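Rho GTPase-activating protein 26 (Gallus gallus, PDB 1F7C) stimulates GTP hydrolysis by the Rho-family GTPases RHOA and CDC42 through the RhoGAP (BH) domain that makes up this chain. Local coordinates at residues C44-A47 and V48-G52; A163-H166 and K167-M171; L170-V173 and A174-G177; H212-I215 and F216-P220. All coordinates share one frame; numbering follows the deposited sequence.

Contact 1 (C44-A47 and V48-G52); sequences CIHA and VETRG
V48 donates its backbone N-H to C44 O at 3.2 Å, and its CG2 branch, set beside its own N, comes to 3.3 Å from that same C44 O. One residue on, E49 repeats the i to i-4 bond to I45 O, and its side chain runs alongside that of I45, with OE2 3.8 Å from I45 CG2. The carboxylate finds its polar partner outside the segments: OE2 is hydrogen-bonded to H158 ND1. T50 grips H46 twice. Its hydroxyl, held between the backbone N and carbonyl carbon (chi1 55°), reaches back to H46 O at 2.7 Å, while T50 N binds the same oxygen at 2.9 Å; the two donors arrive from opposite faces of the carbonyl plane. The same torsion carries T50 CG2 over one face of the H46 imidazole, 3.8 Å from the ring centroid and 27° off its normal, a CH-pi contact displaced toward the rim. With an alanine in place of H46, the T50 methyl would probably lose the ring face it rests on. R51 N closes on A47 O at 3.1 Å with a bent N-H angle of 137°, and R51 CG packs against that oxygen. G52 N then bonds to V48 O. The arrangement is the C-terminal end of helix 35-51 in the RhoGAP domain. C44 and I45 rest on L101, and V48 on T98, of helix 94-106, whereas I45 and V48 also meet H158 of helix 146-164.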
ATOM      1  N   CYS A  44      -3.663  -3.653 -11.439  1.00 38.59           N
ATOM      2  CA  CYS A  44      -4.690  -3.244 -10.491  1.00 36.07           C
ATOM      3  C   CYS A  44      -4.709  -1.738 -10.289  1.00 36.29           C
ATOM      4  O   CYS A  44      -5.776  -1.129 -10.185  1.00 36.93           O
ATOM      5  CB  CYS A  44      -4.487  -3.940  -9.150  1.00 36.04           C
ATOM      6  SG  CYS A  44      -4.913  -5.688  -9.142  1.00 38.96           S
ATOM      7  N   ILE A  45      -3.530  -1.133 -10.232  1.00 34.35           N
ATOM      8  CA  ILE A  45      -3.444   0.309 -10.042  1.00 33.19           C
ATOM      9  C   ILE A  45      -4.076   1.012 -11.230  1.00 33.70           C
ATOM     10  O   ILE A  45      -4.879   1.929 -11.072  1.00 31.50           O
ATOM     11  CB  ILE A  45      -1.979   0.787  -9.919  1.00 32.12           C
ATOM     12  CG1 ILE A  45      -1.387   0.315  -8.596  1.00 31.05           C
ATOM     13  CG2 ILE A  45      -1.904   2.292 -10.023  1.00 30.51           C
ATOM     14  CD1 ILE A  45      -2.332   0.436  -7.455  1.00 33.00           C
ATOM     15  N   HIS A  46      -3.713   0.558 -12.422  1.00 34.93           N
ATOM     16  CA  HIS A  46      -4.218   1.142 -13.647  1.00 36.62           C
ATOM     17  C   HIS A  46      -5.730   1.092 -13.775  1.00 35.97           C
ATOM     18  O   HIS A  46      -6.349   2.078 -14.176  1.00 35.47           O
ATOM     19  CB  HIS A  46      -3.583   0.467 -14.859  1.00 38.25           C
ATOM     20  CG  HIS A  46      -4.034   1.045 -16.161  1.00 42.01           C
ATOM     21  ND1 HIS A  46      -5.114   0.551 -16.860  1.00 42.75           N
ATOM     22  CD2 HIS A  46      -3.599   2.128 -16.849  1.00 41.75           C
ATOM     23  CE1 HIS A  46      -5.327   1.307 -17.923  1.00 43.41           C
ATOM     24  NE2 HIS A  46      -4.424   2.270 -17.939  1.00 43.83           N
ATOM     25  N   ALA A  47      -6.324  -0.048 -13.437  1.00 34.48           N
ATOM     26  CA  ALA A  47      -7.771  -0.197 -13.537  1.00 34.23           C
ATOM     27  C   ALA A  47      -8.512   0.716 -12.562  1.00 33.45           C
ATOM     28  O   ALA A  47      -9.517   1.347 -12.916  1.00 33.72           O
ATOM     29  CB  ALA A  47      -8.172  -1.654 -13.294  1.00 33.13           C
ATOM     30  N   VAL A  48      -8.023   0.780 -11.329  1.00 30.96           N
ATOM     31  CA  VAL A  48      -8.658   1.619 -10.334  1.00 29.95           C
ATOM     32  C   VAL A  48      -8.580   3.077 -10.768  1.00 30.92           C
ATOM     33  O   VAL A  48      -9.555   3.803 -10.680  1.00 32.01           O
ATOM     34  CB  VAL A  48      -7.995   1.424  -8.937  1.00 28.41           C
ATOM     35  CG1 VAL A  48      -8.496   2.469  -7.942  1.00 27.06           C
ATOM     36  CG2 VAL A  48      -8.333   0.049  -8.413  1.00 28.82           C
ATOM     37  N   GLU A  49      -7.425   3.508 -11.258  1.00 31.18           N
ATOM     38  CA  GLU A  49      -7.291   4.894 -11.655  1.00 30.96           C
ATOM     39  C   GLU A  49      -8.079   5.277 -12.893  1.00 31.45           C
ATOM     40  O   GLU A  49      -8.735   6.314 -12.899  1.00 31.22           O
ATOM     41  CB  GLU A  49      -5.824   5.261 -11.836  1.00 26.21           C
ATOM     42  CG  GLU A  49      -5.027   5.089 -10.573  1.00 30.45           C
ATOM     43  CD  GLU A  49      -3.648   5.684 -10.675  1.00 28.28           C
ATOM     44  OE1 GLU A  49      -3.207   5.907 -11.812  1.00 30.69           O
ATOM     45  OE2 GLU A  49      -3.009   5.923  -9.627  1.00 25.68           O
ATOM     46  N   THR A  50      -8.029   4.449 -13.934  1.00 33.40           N
ATOM     47  CA  THR A  50      -8.745   4.757 -15.169  1.00 33.49           C
ATOM     48  C   THR A  50     -10.256   4.559 -15.140  1.00 33.68           C
ATOM     49  O   THR A  50     -10.949   5.076 -16.013  1.00 35.47           O
ATOM     50  CB  THR A  50      -8.175   3.972 -16.397  1.00 33.35           C
ATOM     51  OG1 THR A  50      -8.172   2.565 -16.125  1.00 35.12           O
ATOM     52  CG2 THR A  50      -6.766   4.436 -16.722  1.00 31.49           C
ATOM     53  N   ARG A  51     -10.786   3.830 -14.163  1.00 34.18           N
ATOM     54  CA  ARG A  51     -12.235   3.656 -14.132  1.00 35.62           C
ATOM     55  C   ARG A  51     -12.893   3.469 -12.778  1.00 33.88           C
ATOM     56  O   ARG A  51     -14.092   3.202 -12.705  1.00 36.59           O
ATOM     57  CB  ARG A  51     -12.652   2.515 -15.068  1.00 39.59           C
ATOM     58  CG  ARG A  51     -12.060   1.160 -14.758  1.00 45.91           C
ATOM     59  CD  ARG A  51     -12.106   0.271 -16.002  1.00 53.67           C
ATOM     60  NE  ARG A  51     -11.637  -1.090 -15.744  1.00 59.09           N
ATOM     61  CZ  ARG A  51     -12.318  -2.002 -15.052  1.00 62.61           C
ATOM     62  NH1 ARG A  51     -13.515  -1.711 -14.544  1.00 61.61           N
ATOM     63  NH2 ARG A  51     -11.796  -3.207 -14.855  1.00 64.61           N
ATOM     64  N   GLY A  52     -12.141   3.631 -11.698  1.00 30.87           N
ATOM     65  CA  GLY A  52     -12.750   3.459 -10.389  1.00 27.49           C
ATOM     66  C   GLY A  52     -12.372   4.504  -9.361  1.00 26.48           C
ATOM     67  O   GLY A  52     -12.706   4.363  -8.179  1.00 28.67           O
TER

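Contact 2 (A163-H166 and K167-M171)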
ATOM      1  N   ALA A 163      -6.484   9.462  -2.478  1.00 25.10           N
ATOM      2  CA  ALA A 163      -6.802  10.380  -1.385  1.00 26.09           C
ATOM      3  C   ALA A 163      -7.141  11.797  -1.826  1.00 26.56           C
ATOM      4  O   ALA A 163      -7.929  12.481  -1.176  1.00 26.06           O
ATOM      5  CB  ALA A 163      -5.651  10.418  -0.361  1.00 22.89           C
ATOM      6  N   ASP A 164      -6.540  12.249  -2.920  1.00 25.38           N
ATOM      7  CA  ASP A 164      -6.815  13.590  -3.394  1.00 26.02           C
ATOM      8  C   ASP A 164      -8.267  13.702  -3.901  1.00 26.94           C
ATOM      9  O   ASP A 164      -8.793  14.794  -4.028  1.00 28.69           O
ATOM     10  CB  ASP A 164      -5.816  13.963  -4.491  1.00 28.72           C
ATOM     11  CG  ASP A 164      -5.945  15.410  -4.935  1.00 28.38           C
ATOM     12  OD1 ASP A 164      -6.324  15.641  -6.097  1.00 30.23           O
ATOM     13  OD2 ASP A 164      -5.666  16.315  -4.128  1.00 34.51           O
ATOM     14  N   ASN A 165      -8.914  12.571  -4.161  1.00 24.65           N
ATOM     15  CA  ASN A 165     -10.291  12.557  -4.635  1.00 25.44           C
ATOM     16  C   ASN A 165     -11.233  12.096  -3.515  1.00 27.26           C
ATOM     17  O   ASN A 165     -12.315  11.546  -3.773  1.00 24.64           O
ATOM     18  CB  ASN A 165     -10.410  11.625  -5.849  1.00 25.47           C
ATOM     19  CG  ASN A 165     -11.728  11.784  -6.591  1.00 30.70           C
ATOM     20  OD1 ASN A 165     -12.162  12.904  -6.863  1.00 33.11           O
ATOM     21  ND2 ASN A 165     -12.361  10.663  -6.938  1.00 26.40           N
ATOM     22  N   HIS A 166     -10.832  12.359  -2.270  1.00 27.64           N
ATOM     23  CA  HIS A 166     -11.629  11.947  -1.118  1.00 31.98           C
ATOM     24  C   HIS A 166     -13.056  12.525  -1.010  1.00 34.33           C
ATOM     25  O   HIS A 166     -13.962  11.827  -0.553  1.00 33.61           O
ATOM     26  CB  HIS A 166     -10.862  12.195   0.191  1.00 31.77           C
ATOM     27  CG  HIS A 166     -10.716  13.641   0.554  1.00 35.03           C
ATOM     28  ND1 HIS A 166      -9.860  14.493  -0.106  1.00 34.47           N
ATOM     29  CD2 HIS A 166     -11.302  14.378   1.530  1.00 34.38           C
ATOM     30  CE1 HIS A 166      -9.920  15.692   0.448  1.00 35.78           C
ATOM     31  NE2 HIS A 166     -10.786  15.648   1.443  1.00 35.18           N
ATOM     32  N   LYS A 167     -13.269  13.774  -1.419  1.00 34.91           N
ATOM     33  CA  LYS A 167     -14.613  14.349  -1.352  1.00 36.42           C
ATOM     34  C   LYS A 167     -15.612  13.402  -2.014  1.00 36.48           C
ATOM     35  O   LYS A 167     -16.746  13.259  -1.560  1.00 37.92           O
ATOM     36  CB  LYS A 167     -14.671  15.700  -2.074  1.00 41.81           C
ATOM     37  CG  LYS A 167     -14.014  16.854  -1.342  1.00 47.13           C
ATOM     38  CD  LYS A 167     -14.765  17.186  -0.065  1.00 53.80           C
ATOM     39  CE  LYS A 167     -14.228  18.463   0.581  1.00 58.04           C
ATOM     40  NZ  LYS A 167     -12.776  18.369   0.924  1.00 59.68           N
ATOM     41  N   GLN A 168     -15.175  12.748  -3.083  1.00 34.72           N
ATOM     42  CA  GLN A 168     -16.014  11.831  -3.828  1.00 34.14           C
ATOM     43  C   GLN A 168     -15.946  10.378  -3.342  1.00 35.05           C
ATOM     44  O   GLN A 168     -16.985   9.759  -3.074  1.00 35.58           O
ATOM     45  CB  GLN A 168     -15.624  11.880  -5.303  1.00 34.28           C
ATOM     46  CG  GLN A 168     -16.750  12.145  -6.270  1.00 40.08           C
ATOM     47  CD  GLN A 168     -17.905  11.187  -6.109  1.00 40.50           C
ATOM     48  OE1 GLN A 168     -18.831  11.438  -5.338  1.00 42.25           O
ATOM     49  NE2 GLN A 168     -17.855  10.078  -6.829  1.00 43.14           N
ATOM     50  N   ASN A 169     -14.735   9.825  -3.235  1.00 32.88           N
ATOM     51  CA  ASN A 169     -14.608   8.433  -2.814  1.00 31.91           C
ATOM     52  C   ASN A 169     -14.532   8.193  -1.307  1.00 30.40           C
ATOM     53  O   ASN A 169     -14.488   7.051  -0.865  1.00 31.26           O
ATOM     54  CB  ASN A 169     -13.419   7.744  -3.511  1.00 28.00           C
ATOM     55  CG  ASN A 169     -12.066   8.370  -3.161  1.00 26.09           C
ATOM     56  OD1 ASN A 169     -11.841   8.825  -2.037  1.00 21.35           O
ATOM     57  ND2 ASN A 169     -11.145   8.356  -4.125  1.00 20.27           N
ATOM     58  N   LEU A 170     -14.530   9.273  -0.533  1.00 31.82           N
ATOM     59  CA  LEU A 170     -14.498   9.214   0.934  1.00 32.83           C
ATOM     60  C   LEU A 170     -13.219   8.642   1.518  1.00 32.96           C
ATOM     61  O   LEU A 170     -13.144   8.437   2.716  1.00 34.71           O
ATOM     62  CB  LEU A 170     -15.673   8.383   1.459  1.00 31.01           C
ATOM     63  CG  LEU A 170     -17.025   8.546   0.754  1.00 34.81           C
ATOM     64  CD1 LEU A 170     -18.059   7.607   1.387  1.00 33.23           C
ATOM     65  CD2 LEU A 170     -17.477  10.005   0.845  1.00 33.59           C
ATOM     66  N   MET A 171     -12.215   8.376   0.691  1.00 33.44           N
ATOM     67  CA  MET A 171     -10.979   7.805   1.215  1.00 31.44           C
ATOM     68  C   MET A 171      -9.865   8.815   1.431  1.00 30.40           C
ATOM     69  O   MET A 171      -9.050   9.065   0.549  1.00 30.54           O
ATOM     70  CB  MET A 171     -10.492   6.670   0.314  1.00 30.67           C
ATOM     71  CG  MET A 171     -11.451   5.479   0.250  1.00 30.21           C
ATOM     72  SD  MET A 171     -11.949   4.821   1.885  1.00 33.93           S
ATOM     73  CE  MET A 171     -10.378   4.068   2.462  1.00 28.28           C
TER
HETATM   74  O   HOH W   1     -11.326  15.867  -2.780  1.00 43.14           O
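H166 CG and N169 CG both sit between their own backbone N and carbonyl carbon (chi1 63° for N169), which folds the imidazole back toward A163 and brings the N169 carboxamide back over the N165-H166 backbone. The result is an Asx turn closing the short helix 166-169 of the RhoGAP domain: N169 OD1 accepts from M171 N at 2.8 Å. The same OD1 lies 3.3 Å from H166 CA, so the amide is lodged against the start of its own helix. Its plane is turned nearly at right angles to that of the N165 amide. N169 ND2 is held by V162 O and I53 O, and N165 ND2 by I53 O and N54 OD1, which ties the turn to the loop following helix 35-51. N165 occupies the N-cap position without a side-chain capping bond, but its carbonyl takes two donors. N169 N makes a nearly straight bond (176°), and Q168 N a more bent one. Ahead of the turn, A163 O likewise receives two N-H groups, H166 N and H166 ND1, the ring nitrogen lying 3.0 Å away. A water bridges D164 O and K167 N across the break between the helices. Where the chain returns, M171 O approaches the end of helix 146-164, 3.2 Å from A163 CA in a C-H...O contact whose angle at hydrogen is 162°.

Contact 3 (L170-V173 and A174-G177); sequences LMTV and ANLG
N175 ND2 reaches back five residues to donate to L170 O at 2.9 Å, nearly along the C=O axis and in the plane of its own carboxamide. The N-H angle of 141° marks the bond as bent. N175 CG lies anti to the carbonyl carbon (chi1 -74°), a setting that turns the amide toward the preceding loop. The backbone N of the same residue is satisfied by T172 OG1 at 3.2 Å, with an N-H angle of 165°. T172 is thus the N-cap residue of helix 173-184, its hydroxyl, held between its own backbone N and carbonyl carbon, making the capping bond. A174 N, also at the helix start, gives its hydrogen to a water at 3.1 Å, and this water has a weak contact with T172 OG1. L176 N binds T172 O at 3.0 Å and has a second, weak bond to V173 O; G177 N donates to V173 O at 2.9 Å, continuing the i to i-4 pattern that L176 N began. On the apolar side, M171 curls at chi2 and chi3 to bring CE against L176 CD2 at 3.7 Å, and M171 CB also approaches that methyl. Replacing N175 by an alanine would probably leave L170 O without its amide donor and the loop less firmly tied to the helix. Both M171 and N175 touch R60, the predicted arginine finger. The arrangement is therefore an N-capped helix start, joined to its loop by an asparagine, beside the probable catalytic site of a RhoGAP domain.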
ATOM      1  N   LEU A 170     -14.530   9.273  -0.533  1.00 31.82           N
ATOM      2  CA  LEU A 170     -14.498   9.214   0.934  1.00 32.83           C
ATOM      3  C   LEU A 170     -13.219   8.642   1.518  1.00 32.96           C
ATOM      4  O   LEU A 170     -13.144   8.437   2.716  1.00 34.71           O
ATOM      5  CB  LEU A 170     -15.673   8.383   1.459  1.00 31.01           C
ATOM      6  CG  LEU A 170     -17.025   8.546   0.754  1.00 34.81           C
ATOM      7  CD1 LEU A 170     -18.059   7.607   1.387  1.00 33.23           C
ATOM      8  CD2 LEU A 170     -17.477  10.005   0.845  1.00 33.59           C
ATOM      9  N   MET A 171     -12.215   8.376   0.691  1.00 33.44           N
ATOM     10  CA  MET A 171     -10.979   7.805   1.215  1.00 31.44           C
ATOM     11  C   MET A 171      -9.865   8.815   1.431  1.00 30.40           C
ATOM     12  O   MET A 171      -9.050   9.065   0.549  1.00 30.54           O
ATOM     13  CB  MET A 171     -10.492   6.670   0.314  1.00 30.67           C
ATOM     14  CG  MET A 171     -11.451   5.479   0.250  1.00 30.21           C
ATOM     15  SD  MET A 171     -11.949   4.821   1.885  1.00 33.93           S
ATOM     16  CE  MET A 171     -10.378   4.068   2.462  1.00 28.28           C
ATOM     17  N   THR A 172      -9.847   9.391   2.624  1.00 29.07           N
ATOM     18  CA  THR A 172      -8.841  10.360   2.995  1.00 30.04           C
ATOM     19  C   THR A 172      -7.556   9.613   3.312  1.00 29.80           C
ATOM     20  O   THR A 172      -7.534   8.381   3.357  1.00 28.43           O
ATOM     21  CB  THR A 172      -9.251  11.133   4.257  1.00 30.76           C
ATOM     22  OG1 THR A 172      -9.341  10.227   5.360  1.00 32.78           O
ATOM     23  CG2 THR A 172     -10.601  11.812   4.054  1.00 33.20           C
ATOM     24  N   VAL A 173      -6.491  10.372   3.544  1.00 29.01           N
ATOM     25  CA  VAL A 173      -5.197   9.794   3.881  1.00 30.96           C
ATOM     26  C   VAL A 173      -5.360   8.905   5.120  1.00 31.40           C
ATOM     27  O   VAL A 173      -4.961   7.743   5.128  1.00 31.21           O
ATOM     28  CB  VAL A 173      -4.168  10.918   4.170  1.00 32.99           C
ATOM     29  CG1 VAL A 173      -2.883  10.330   4.730  1.00 32.67           C
ATOM     30  CG2 VAL A 173      -3.886  11.694   2.887  1.00 28.86           C
ATOM     31  N   ALA A 174      -5.971   9.462   6.158  1.00 32.01           N
ATOM     32  CA  ALA A 174      -6.193   8.731   7.396  1.00 31.68           C
ATOM     33  C   ALA A 174      -6.955   7.427   7.154  1.00 31.44           C
ATOM     34  O   ALA A 174      -6.587   6.391   7.705  1.00 33.04           O
ATOM     35  CB  ALA A 174      -6.937   9.612   8.387  1.00 30.59           C
ATOM     36  N   ASN A 175      -8.009   7.471   6.338  1.00 30.61           N
ATOM     37  CA  ASN A 175      -8.781   6.267   6.037  1.00 31.12           C
ATOM     38  C   ASN A 175      -7.959   5.218   5.281  1.00 31.19           C
ATOM     39  O   ASN A 175      -8.164   4.020   5.443  1.00 32.23           O
ATOM     40  CB  ASN A 175     -10.021   6.605   5.206  1.00 34.90           C
ATOM     41  CG  ASN A 175     -11.105   7.284   6.014  1.00 36.94           C
ATOM     42  OD1 ASN A 175     -11.072   7.292   7.245  1.00 37.27           O
ATOM     43  ND2 ASN A 175     -12.087   7.849   5.321  1.00 36.07           N
ATOM     44  N   LEU A 176      -7.039   5.659   4.436  1.00 28.49           N
ATOM     45  CA  LEU A 176      -6.227   4.712   3.703  1.00 27.34           C
ATOM     46  C   LEU A 176      -5.196   4.115   4.657  1.00 26.82           C
ATOM     47  O   LEU A 176      -4.842   2.945   4.550  1.00 25.11           O
ATOM     48  CB  LEU A 176      -5.564   5.400   2.502  1.00 23.97           C
ATOM     49  CG  LEU A 176      -6.579   5.800   1.421  1.00 24.66           C
ATOM     50  CD1 LEU A 176      -5.942   6.718   0.385  1.00 21.76           C
ATOM     51  CD2 LEU A 176      -7.141   4.542   0.763  1.00 20.75           C
ATOM     52  N   GLY A 177      -4.729   4.919   5.604  1.00 28.97           N
ATOM     53  CA  GLY A 177      -3.756   4.435   6.570  1.00 31.48           C
ATOM     54  C   GLY A 177      -4.296   3.272   7.389  1.00 33.57           C
ATOM     55  O   GLY A 177      -3.570   2.323   7.692  1.00 33.94           O
TER
HETATM   56  O   HOH W   2      -6.937  12.388   6.448  1.00 42.19           O

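Contact 4 (H212-I215 and F216-P220); sequences HEKI and FNTVP
I215 lays its CG2 methyl over one face of the F216 ring, 4.0 Å from the centroid and 16° off the normal, a CH-pi contact between successive residues of helix 212-217. This short helix is the last in the modelled part of the all-helical RhoGAP domain. I215 CG2 stands anti to its own backbone N, beside the carbonyl carbon that leads into F216, which points it at the ring. At the edge of the same ring, H212 CA lies in plane and H212 CB comes to 4.0 Å from F216 CD1. F216 N also binds H212 O at 2.9 Å. Beyond the segments, F216 stacks on H153 of helix 146-164, while I215 packs on H138 and V141 of helix 130-141, so the two side chains join the helix to two others. N217 N continues the helical bonding to E213 O. Beside it, a water sits 2.8 Å from H212 ND1, in the plane of the imidazole, and accepts a weak bond from N217 ND2. At T218 the chain leaves helical geometry: its backbone N makes a weak, long bond to K214 O, while T218 OG1 donates to that oxygen at 2.8 Å.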
ATOM      1  N   HIS A 212       5.211  11.263  -0.472  1.00 27.08           N
ATOM      2  CA  HIS A 212       5.753  10.302  -1.422  1.00 30.82           C
ATOM      3  C   HIS A 212       6.717  10.902  -2.448  1.00 32.05           C
ATOM      4  O   HIS A 212       7.725  10.283  -2.779  1.00 32.29           O
ATOM      5  CB  HIS A 212       4.613   9.536  -2.116  1.00 28.72           C
ATOM      6  CG  HIS A 212       3.854  10.348  -3.115  1.00 32.46           C
ATOM      7  ND1 HIS A 212       4.187  10.380  -4.453  1.00 34.39           N
ATOM      8  CD2 HIS A 212       2.799  11.182  -2.970  1.00 30.96           C
ATOM      9  CE1 HIS A 212       3.370  11.200  -5.089  1.00 28.76           C
ATOM     10  NE2 HIS A 212       2.519  11.700  -4.213  1.00 32.60           N
ATOM     11  N   GLU A 213       6.433  12.105  -2.935  1.00 35.16           N
ATOM     12  CA  GLU A 213       7.312  12.738  -3.919  1.00 36.95           C
ATOM     13  C   GLU A 213       8.719  12.891  -3.367  1.00 34.62           C
ATOM     14  O   GLU A 213       9.682  12.423  -3.957  1.00 35.06           O
ATOM     15  CB  GLU A 213       6.773  14.113  -4.310  1.00 40.39           C
ATOM     16  CG  GLU A 213       5.310  14.101  -4.720  1.00 51.23           C
ATOM     17  CD  GLU A 213       5.072  14.735  -6.086  1.00 56.56           C
ATOM     18  OE1 GLU A 213       3.894  14.810  -6.512  1.00 57.77           O
ATOM     19  OE2 GLU A 213       6.063  15.152  -6.731  1.00 59.81           O
ATOM     20  N   LYS A 214       8.829  13.547  -2.221  1.00 35.13           N
ATOM     21  CA  LYS A 214      10.118  13.773  -1.590  1.00 36.77           C
ATOM     22  C   LYS A 214      10.806  12.471  -1.186  1.00 37.21           C
ATOM     23  O   LYS A 214      11.973  12.249  -1.508  1.00 37.53           O
ATOM     24  CB  LYS A 214       9.942  14.667  -0.361  1.00 38.78           C
ATOM     25  CG  LYS A 214      11.189  14.813   0.496  1.00 42.70           C
ATOM     26  CD  LYS A 214      10.872  15.568   1.781  1.00 47.24           C
ATOM     27  CE  LYS A 214      12.075  15.642   2.723  1.00 50.33           C
ATOM     28  NZ  LYS A 214      13.222  16.408   2.150  1.00 50.53           N
ATOM     29  N   ILE A 215      10.073  11.603  -0.497  1.00 35.63           N
ATOM     30  CA  ILE A 215      10.627  10.344  -0.032  1.00 33.09           C
ATOM     31  C   ILE A 215      11.124   9.398  -1.115  1.00 33.82           C
ATOM     32  O   ILE A 215      12.220   8.846  -0.988  1.00 31.89           O
ATOM     33  CB  ILE A 215       9.615   9.600   0.864  1.00 32.27           C
ATOM     34  CG1 ILE A 215       9.553  10.285   2.233  1.00 31.11           C
ATOM     35  CG2 ILE A 215      10.000   8.126   0.991  1.00 30.44           C
ATOM     36  CD1 ILE A 215       8.387   9.841   3.076  1.00 31.14           C
ATOM     37  N   PHE A 216      10.340   9.204  -2.174  1.00 32.45           N
ATOM     38  CA  PHE A 216      10.756   8.282  -3.227  1.00 34.14           C
ATOM     39  C   PHE A 216      11.536   8.861  -4.404  1.00 36.03           C
ATOM     40  O   PHE A 216      12.269   8.133  -5.071  1.00 35.37           O
ATOM     41  CB  PHE A 216       9.553   7.515  -3.782  1.00 32.70           C
ATOM     42  CG  PHE A 216       8.873   6.638  -2.775  1.00 33.32           C
ATOM     43  CD1 PHE A 216       7.785   7.108  -2.045  1.00 31.79           C
ATOM     44  CD2 PHE A 216       9.341   5.344  -2.532  1.00 32.89           C
ATOM     45  CE1 PHE A 216       7.171   6.310  -1.087  1.00 30.21           C
ATOM     46  CE2 PHE A 216       8.736   4.534  -1.572  1.00 26.20           C
ATOM     47  CZ  PHE A 216       7.651   5.019  -0.850  1.00 31.86           C
ATOM     48  N   ASN A 217      11.397  10.154  -4.674  1.00 39.94           N
ATOM     49  CA  ASN A 217      12.107  10.716  -5.818  1.00 42.64           C
ATOM     50  C   ASN A 217      13.421  11.419  -5.517  1.00 42.98           C
ATOM     51  O   ASN A 217      14.107  11.856  -6.434  1.00 46.01           O
ATOM     52  CB  ASN A 217      11.185  11.645  -6.604  1.00 44.65           C
ATOM     53  CG  ASN A 217       9.975  10.918  -7.157  1.00 47.05           C
ATOM     54  OD1 ASN A 217      10.080   9.774  -7.602  1.00 45.92           O
ATOM     55  ND2 ASN A 217       8.822  11.582  -7.145  1.00 47.67           N
ATOM     56  N   THR A 218      13.781  11.513  -4.241  1.00 43.08           N
ATOM     57  CA  THR A 218      15.034  12.152  -3.849  1.00 41.60           C
ATOM     58  C   THR A 218      15.768  11.282  -2.825  1.00 42.95           C
ATOM     59  O   THR A 218      15.150  10.478  -2.126  1.00 41.49           O
ATOM     60  CB  THR A 218      14.789  13.543  -3.218  1.00 40.17           C
ATOM     61  OG1 THR A 218      14.520  13.390  -1.820  1.00 35.57           O
ATOM     62  CG2 THR A 218      13.602  14.241  -3.885  1.00 37.20           C
ATOM     63  N   VAL A 219      17.085  11.447  -2.746  1.00 44.64           N
ATOM     64  CA  VAL A 219      17.918  10.704  -1.803  1.00 47.20           C
ATOM     65  C   VAL A 219      17.944  11.443  -0.471  1.00 48.04           C
ATOM     66  O   VAL A 219      17.975  12.668  -0.436  1.00 48.36           O
ATOM     67  CB  VAL A 219      19.357  10.559  -2.334  1.00 48.99           C
ATOM     68  CG1 VAL A 219      20.281  10.053  -1.230  1.00 49.99           C
ATOM     69  CG2 VAL A 219      19.371   9.601  -3.522  1.00 49.37           C
ATOM     70  N   PRO A 220      17.927  10.708   0.649  1.00 50.40           N
ATOM     71  CA  PRO A 220      17.945  11.394   1.944  1.00 53.24           C
ATOM     72  C   PRO A 220      19.159  12.291   2.200  1.00 56.75           C
ATOM     73  O   PRO A 220      20.260  12.043   1.695  1.00 56.37           O
ATOM     74  CB  PRO A 220      17.812  10.247   2.951  1.00 51.91           C
ATOM     75  CG  PRO A 220      18.356   9.060   2.208  1.00 51.84           C
ATOM     76  CD  PRO A 220      17.819   9.249   0.819  1.00 49.57           C
TER
HETATM   77  O   HOH W   3       6.100   9.720  -6.393  1.00 46.66           O

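Contacts 2 and 3 form a continuous unit: they share L170 and M171, their centres are about 8 Å apart, and they touch where H166 CD2 meets T172 CG2 at 3.7 Å and A163 CB meets L176 CD1 at 3.8 Å. Both border the predicted arginine finger R60, whose side chain is about 4 Å from that of M171 and about 3 Å from that of N175. Contact 1 stands farther back, the V48 side chain about 12 Å from that of R60, and its centre is about 14 Å from that of contact 2. Contact 4 lies away from this site, its centre about 21 Å from that of contact 3 and about 24 Å from the centres of contacts 1 and 2.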